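Local coordinates for acyl-CoA thioesterase II (Mycobacterium avium subsp. paratuberculosis, PDB 4R9Z) that probably hydrolyses fatty acyl-CoA thioesters to free fatty acid and coenzyme A, as a double hot-dog thioesterase of the TesB type, at the interface of chains A and B. Numbering follows the deposited sequence. Chains: chain A/B, Uncharacterized protein.

Contact 1: the interface of chains A and B. Residues chain A 60-61, 63, 109, 225; chain B 65, 221, 270.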
ATOM      1  N   HIS A  60      -6.176  -1.447 -11.195  1.00 17.07           N
ATOM      2  CA  HIS A  60      -6.731  -2.257 -10.123  1.00 19.80           C
ATOM      3  C   HIS A  60      -6.064  -1.904  -8.781  1.00 27.52           C
ATOM      4  O   HIS A  60      -6.561  -2.278  -7.713  1.00 25.54           O
ATOM      5  CB  HIS A  60      -6.588  -3.741 -10.460  1.00 14.93           C
ATOM      6  CG  HIS A  60      -5.171  -4.191 -10.612  1.00 22.41           C
ATOM      7  ND1 HIS A  60      -4.381  -4.537  -9.539  1.00 23.57           N
ATOM      8  CD2 HIS A  60      -4.395  -4.337 -11.712  1.00 19.64           C
ATOM      9  CE1 HIS A  60      -3.183  -4.885  -9.971  1.00 22.52           C
ATOM     10  NE2 HIS A  60      -3.165  -4.774 -11.285  1.00 13.24           N
ATOM     11  N   SER A  61      -4.949  -1.174  -8.837  1.00 19.75           N
ATOM     12  CA  SER A  61      -4.328  -0.643  -7.624  1.00 23.14           C
ATOM     13  C   SER A  61      -3.366   0.506  -7.911  1.00 19.63           C
ATOM     14  O   SER A  61      -2.914   0.702  -9.042  1.00 21.33           O
ATOM     15  CB  SER A  61      -3.592  -1.742  -6.834  1.00 19.80           C
ATOM     16  OG  SER A  61      -2.508  -2.296  -7.555  1.00 21.41           O
ATOM     17  N   HIS A  63      -0.282   2.991  -5.548  1.00 16.00           N
ATOM     18  CA  HIS A  63       0.414   3.357  -4.321  1.00 17.49           C
ATOM     19  C   HIS A  63       1.143   4.676  -4.514  1.00 23.25           C
ATOM     20  O   HIS A  63       2.005   4.787  -5.381  1.00 31.94           O
ATOM     21  CB  HIS A  63       1.421   2.284  -3.912  1.00 21.16           C
ATOM     22  CG  HIS A  63       0.823   0.929  -3.723  1.00 21.02           C
ATOM     23  ND1 HIS A  63       0.285   0.516  -2.524  1.00 23.84           N
ATOM     24  CD2 HIS A  63       0.680  -0.109  -4.580  1.00 20.92           C
ATOM     25  CE1 HIS A  63      -0.168  -0.719  -2.651  1.00 23.68           C
ATOM     26  NE2 HIS A  63       0.058  -1.120  -3.887  1.00 25.86           N
ATOM     27  N   SER A 109      -0.957  -0.265 -11.215  1.00 19.54           N
ATOM     28  CA  SER A 109      -1.018  -1.510 -11.950  1.00 16.60           C
ATOM     29  C   SER A 109      -2.352  -1.593 -12.682  1.00 21.01           C
ATOM     30  O   SER A 109      -3.370  -1.108 -12.185  1.00 24.00           O
ATOM     31  CB  SER A 109      -0.827  -2.689 -10.987  1.00 23.93           C
ATOM     32  OG  SER A 109      -0.740  -3.933 -11.659  1.00 23.45           O
ATOM     33  N   TRP A 225      -6.811  -0.201  -3.575  1.00 19.95           N
ATOM     34  CA  TRP A 225      -7.012  -1.408  -4.355  1.00 21.63           C
ATOM     35  C   TRP A 225      -8.443  -1.402  -4.874  1.00 25.63           C
ATOM     36  O   TRP A 225      -9.392  -1.331  -4.095  1.00 23.34           O
ATOM     37  CB  TRP A 225      -6.731  -2.656  -3.521  1.00 17.06           C
ATOM     38  CG  TRP A 225      -5.335  -2.708  -2.977  1.00 21.26           C
ATOM     39  CD1 TRP A 225      -4.258  -3.332  -3.538  1.00 24.94           C
ATOM     40  CD2 TRP A 225      -4.866  -2.116  -1.756  1.00 18.16           C
ATOM     41  NE1 TRP A 225      -3.147  -3.164  -2.743  1.00 21.17           N
ATOM     42  CE2 TRP A 225      -3.494  -2.422  -1.644  1.00 17.86           C
ATOM     43  CE3 TRP A 225      -5.472  -1.364  -0.747  1.00 21.90           C
ATOM     44  CZ2 TRP A 225      -2.719  -1.998  -0.562  1.00 18.54           C
ATOM     45  CZ3 TRP A 225      -4.700  -0.941   0.326  1.00 20.67           C
ATOM     46  CH2 TRP A 225      -3.339  -1.259   0.409  1.00 16.29           C
TER
ATOM     47  N   TYR B  65       5.822  -3.698  -5.890  1.00 24.99           N
ATOM     48  CA  TYR B  65       5.128  -4.365  -6.988  1.00 24.52           C
ATOM     49  C   TYR B  65       5.967  -5.508  -7.518  1.00 27.60           C
ATOM     50  O   TYR B  65       7.128  -5.317  -7.839  1.00 29.81           O
ATOM     51  CB  TYR B  65       4.823  -3.392  -8.138  1.00 21.32           C
ATOM     52  CG  TYR B  65       3.456  -2.761  -8.061  1.00 23.51           C
ATOM     53  CD1 TYR B  65       2.310  -3.529  -8.186  1.00 24.60           C
ATOM     54  CD2 TYR B  65       3.312  -1.400  -7.855  1.00 23.11           C
ATOM     55  CE1 TYR B  65       1.061  -2.957  -8.104  1.00 29.79           C
ATOM     56  CE2 TYR B  65       2.064  -0.819  -7.774  1.00 25.48           C
ATOM     57  CZ  TYR B  65       0.943  -1.601  -7.901  1.00 24.03           C
ATOM     58  OH  TYR B  65      -0.299  -1.023  -7.820  1.00 21.37           O
ATOM     59  N   ASP B 221       1.398  -7.237  -5.605  1.00 26.65           N
ATOM     60  CA  ASP B 221       2.020  -6.214  -4.778  1.00 28.03           C
ATOM     61  C   ASP B 221       1.928  -6.513  -3.284  1.00 26.82           C
ATOM     62  O   ASP B 221       1.091  -7.293  -2.837  1.00 30.24           O
ATOM     63  CB  ASP B 221       1.435  -4.823  -5.097  1.00 32.63           C
ATOM     64  CG  ASP B 221      -0.078  -4.755  -4.973  1.00 35.39           C
ATOM     65  OD1 ASP B 221      -0.776  -5.207  -5.908  1.00 39.47           O
ATOM     66  OD2 ASP B 221      -0.569  -4.203  -3.966  1.00 39.35           O
ATOM     67  N   GLU B 270      -1.875  -7.900  -2.644  1.00 23.63           N
ATOM     68  CA  GLU B 270      -2.744  -8.220  -3.763  1.00 25.87           C
ATOM     69  C   GLU B 270      -2.074  -9.300  -4.597  1.00 29.63           C
ATOM     70  O   GLU B 270      -0.881  -9.212  -4.894  1.00 24.24           O
ATOM     71  CB  GLU B 270      -3.034  -6.969  -4.598  1.00 25.79           C
ATOM     72  CG  GLU B 270      -4.032  -7.164  -5.731  1.00 26.44           C
ATOM     73  CD  GLU B 270      -4.290  -5.878  -6.502  1.00 34.66           C
ATOM     74  OE1 GLU B 270      -3.312  -5.154  -6.801  1.00 35.09           O
ATOM     75  OE2 GLU B 270      -5.470  -5.586  -6.802  1.00 36.91           O
TER
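Beta strands of the double hot-dog fold face each other here: A:Ser61 and A:His63 on strand 61-66 and A:Trp225 on strand 218-226 meet B:Asp221, B:Tyr65 and B:Glu270. The centre is OD2 of the B:Asp221 carboxylate, which takes two bonds. The indole NE1 of A:Trp225 gives one at 3.0 Å to OD2 of B:Asp221, on the syn lone pair, with ring and carboxylate nearly coplanar (13°). The imidazole NE2 of A:His63 gives the other at 3.1 Å to B:Asp221 OD2, but from well above the carboxylate plane, while the oxygen stays in the plane of the imidazole. These two donors should fix the rotation of the carboxylate. CD2 of the A:His63 ring comes edge-on to the face of B:Tyr65 near its CE2 rim, the planes 71° apart. The phenol OH of B:Tyr65 and OG of A:Ser61 share a hydrogen bond of 2.6 Å, and the serine OG also donates to B:Glu270 OE1 at 3.1 Å, on its syn lone pair. The B:Glu270 chain runs out extended, its CG anti to the backbone N (chi1 -175°), which carries the carboxylate to ND1 of A:His60; the bonds there are weak. The other ring nitrogen, NE2, gives a bent bond to A:Ser109 OG, well out of the imidazole plane. The polar network joins the two chains and probably holds B:Asp221, which appears to match the catalytic aspartate of TesB-type thioesterases, in a set orientation.

Contact 2: the interface of chains A and B. Residues chain A 122-124; chain B 170, 210, 242-245.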
ATOM      1  N   TYR A 122     -15.687 -12.221  -3.942  1.00 31.31           N
ATOM      2  CA  TYR A 122     -16.207 -12.047  -2.597  1.00 26.58           C
ATOM      3  C   TYR A 122     -15.749 -10.710  -2.041  1.00 22.87           C
ATOM      4  O   TYR A 122     -14.779 -10.124  -2.518  1.00 26.15           O
ATOM      5  CB  TYR A 122     -15.776 -13.200  -1.676  1.00 26.24           C
ATOM      6  CG  TYR A 122     -14.284 -13.463  -1.564  1.00 25.61           C
ATOM      7  CD1 TYR A 122     -13.493 -12.744  -0.672  1.00 26.69           C
ATOM      8  CD2 TYR A 122     -13.673 -14.440  -2.333  1.00 29.25           C
ATOM      9  CE1 TYR A 122     -12.135 -12.992  -0.553  1.00 23.64           C
ATOM     10  CE2 TYR A 122     -12.315 -14.694  -2.223  1.00 29.61           C
ATOM     11  CZ  TYR A 122     -11.551 -13.966  -1.336  1.00 26.19           C
ATOM     12  OH  TYR A 122     -10.198 -14.215  -1.230  1.00 29.16           O
ATOM     13  N   GLN A 123     -16.472 -10.221  -1.044  1.00 25.61           N
ATOM     14  CA  GLN A 123     -16.196  -8.919  -0.460  1.00 29.75           C
ATOM     15  C   GLN A 123     -16.721  -8.850   0.963  1.00 32.05           C
ATOM     16  O   GLN A 123     -17.570  -9.650   1.350  1.00 34.99           O
ATOM     17  CB  GLN A 123     -16.844  -7.818  -1.288  1.00 29.78           C
ATOM     18  CG  GLN A 123     -18.339  -8.016  -1.446  1.00 18.60           C
ATOM     19  CD  GLN A 123     -19.021  -6.808  -2.027  1.00 22.67           C
ATOM     20  OE1 GLN A 123     -19.023  -6.602  -3.241  1.00 23.67           O
ATOM     21  NE2 GLN A 123     -19.621  -6.004  -1.163  1.00 27.87           N
ATOM     22  N   PRO A 124     -16.235  -7.880   1.744  1.00 28.60           N
ATOM     23  CA  PRO A 124     -16.933  -7.625   3.003  1.00 31.33           C
ATOM     24  C   PRO A 124     -18.342  -7.122   2.727  1.00 37.17           C
ATOM     25  O   PRO A 124     -18.587  -6.483   1.701  1.00 35.32           O
ATOM     26  CB  PRO A 124     -16.081  -6.543   3.680  1.00 24.08           C
ATOM     27  CG  PRO A 124     -15.237  -5.966   2.593  1.00 25.01           C
ATOM     28  CD  PRO A 124     -15.022  -7.059   1.599  1.00 28.79           C
TER
ATOM     29  N   PRO B 170     -14.631 -16.609   3.510  1.00 40.08           N
ATOM     30  CA  PRO B 170     -14.112 -15.239   3.621  1.00 30.49           C
ATOM     31  C   PRO B 170     -14.723 -14.489   4.801  1.00 34.39           C
ATOM     32  O   PRO B 170     -15.911 -14.677   5.064  1.00 32.89           O
ATOM     33  CB  PRO B 170     -14.525 -14.609   2.291  1.00 21.85           C
ATOM     34  CG  PRO B 170     -14.530 -15.764   1.339  1.00 27.38           C
ATOM     35  CD  PRO B 170     -15.075 -16.917   2.137  1.00 31.86           C
ATOM     36  N   ALA B 210      -9.838 -19.110   0.765  1.00 38.97           N
ATOM     37  CA  ALA B 210     -11.107 -18.504   0.361  1.00 37.05           C
ATOM     38  C   ALA B 210     -11.616 -18.979  -1.001  1.00 34.87           C
ATOM     39  O   ALA B 210     -12.819 -19.029  -1.233  1.00 40.51           O
ATOM     40  CB  ALA B 210     -10.980 -16.996   0.358  1.00 29.01           C
ATOM     41  N   SER B 242      -8.386 -12.723   4.163  1.00 27.43           N
ATOM     42  CA  SER B 242      -8.590 -12.332   2.770  1.00 23.44           C
ATOM     43  C   SER B 242      -9.957 -11.684   2.615  1.00 27.40           C
ATOM     44  O   SER B 242     -10.942 -12.368   2.347  1.00 28.43           O
ATOM     45  CB  SER B 242      -8.468 -13.535   1.833  1.00 30.26           C
ATOM     46  OG  SER B 242      -8.486 -13.134   0.474  1.00 28.22           O
ATOM     47  N   PRO B 243     -10.021 -10.355   2.780  1.00 31.81           N
ATOM     48  CA  PRO B 243     -11.302  -9.644   2.762  1.00 23.64           C
ATOM     49  C   PRO B 243     -12.019  -9.715   1.421  1.00 24.72           C
ATOM     50  O   PRO B 243     -13.241  -9.843   1.395  1.00 31.42           O
ATOM     51  CB  PRO B 243     -10.910  -8.197   3.076  1.00 23.15           C
ATOM     52  CG  PRO B 243      -9.550  -8.278   3.677  1.00 33.84           C
ATOM     53  CD  PRO B 243      -8.890  -9.447   3.024  1.00 26.89           C
ATOM     54  N   SER B 244     -11.282  -9.651   0.321  1.00 21.94           N
ATOM     55  CA  SER B 244     -11.942  -9.509  -0.970  1.00 27.50           C
ATOM     56  C   SER B 244     -11.161 -10.083  -2.142  1.00 24.09           C
ATOM     57  O   SER B 244      -9.941 -10.208  -2.101  1.00 25.51           O
ATOM     58  CB  SER B 244     -12.253  -8.033  -1.232  1.00 21.99           C
ATOM     59  OG  SER B 244     -11.106  -7.227  -1.041  1.00 29.29           O
ATOM     60  N   SER B 245     -11.895 -10.464  -3.178  1.00 23.00           N
ATOM     61  CA  SER B 245     -11.288 -10.896  -4.423  1.00 25.30           C
ATOM     62  C   SER B 245     -12.175 -10.457  -5.581  1.00 31.06           C
ATOM     63  O   SER B 245     -13.345 -10.828  -5.654  1.00 35.75           O
ATOM     64  CB  SER B 245     -11.072 -12.406  -4.432  1.00 28.74           C
ATOM     65  OG  SER B 245     -10.454 -12.831  -5.636  1.00 32.23           O
TER
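A:Tyr122 and B:Ser245 form an antiparallel beta bridge between the short strands 121-122 of chain A and 245-246 of chain B, with the amide of B:Ser245 giving to the carbonyl O of A:Tyr122 at 3.0 Å and the A:Tyr122 N returning a bond to B:Ser245 O at 3.2 Å. This pairing ties the two backbones together and sets the tyrosine over the partner chain, in a pocket built from loop, strand and helix.

The A:Tyr122 side chain leaves with CG wedged between its own backbone N and carbonyl carbon (chi1 56°), which swings the phenol across the bridge into chain B. There the ring is sandwiched. Over one face sits the beta-carbon of B:Ser245, 3.7 Å from the centroid of the A:Tyr122 ring; over the opposite face lies CG of B:Pro170, 3.8 Å from the same A:Tyr122 centroid, the proline crossing the phenol at about a right angle. Both carbons are offset towards the rim, and both make CH-pi contacts. The methyl CB of B:Ala210, from helix 204-211, packs against the hydroxyl end of the ring, 3.5 Å from A:Tyr122 CZ. Along an edge, in the ring plane, lies the carbonyl O of B:Pro243, with CA of B:Ser244 close to the same side of the phenol. The arrangement gives the hydrophobic faces carbon to lie against, and leaves the hydroxyl to a polar partner.

Beyond the tyrosine, A:Pro124 continues the contact, its ring CD lying 3.3 Å from the carbonyl O of B:Pro243. This extended stretch of chain A carries its own side-chain bond: the amide NE2 of A:Gln123 donates to the backbone O of A:Pro124.

At the far end of the phenol, A:Tyr122 OH and B:Ser242 OG share a hydrogen bond of 2.6 Å, with the serine oxygen in the plane of the ring.

About 16 Å separates the C-alpha centres of contact 1 and contact 2, and the two share no residue. Contact 1 is a polar network built mainly on strands 61-66, 218-226 and 263-272; contact 2 is a lodged aromatic ring with a backbone bridge, placed further out along the same interface. Since the interface is two-fold symmetric, each has a twin with the chains exchanged, giving four such patches along it. Together they combine a polar middle with sheet-like and hydrophobic grip towards one end. That suggests a specific pairing, though the structure alone does not show that this dimer is the working form.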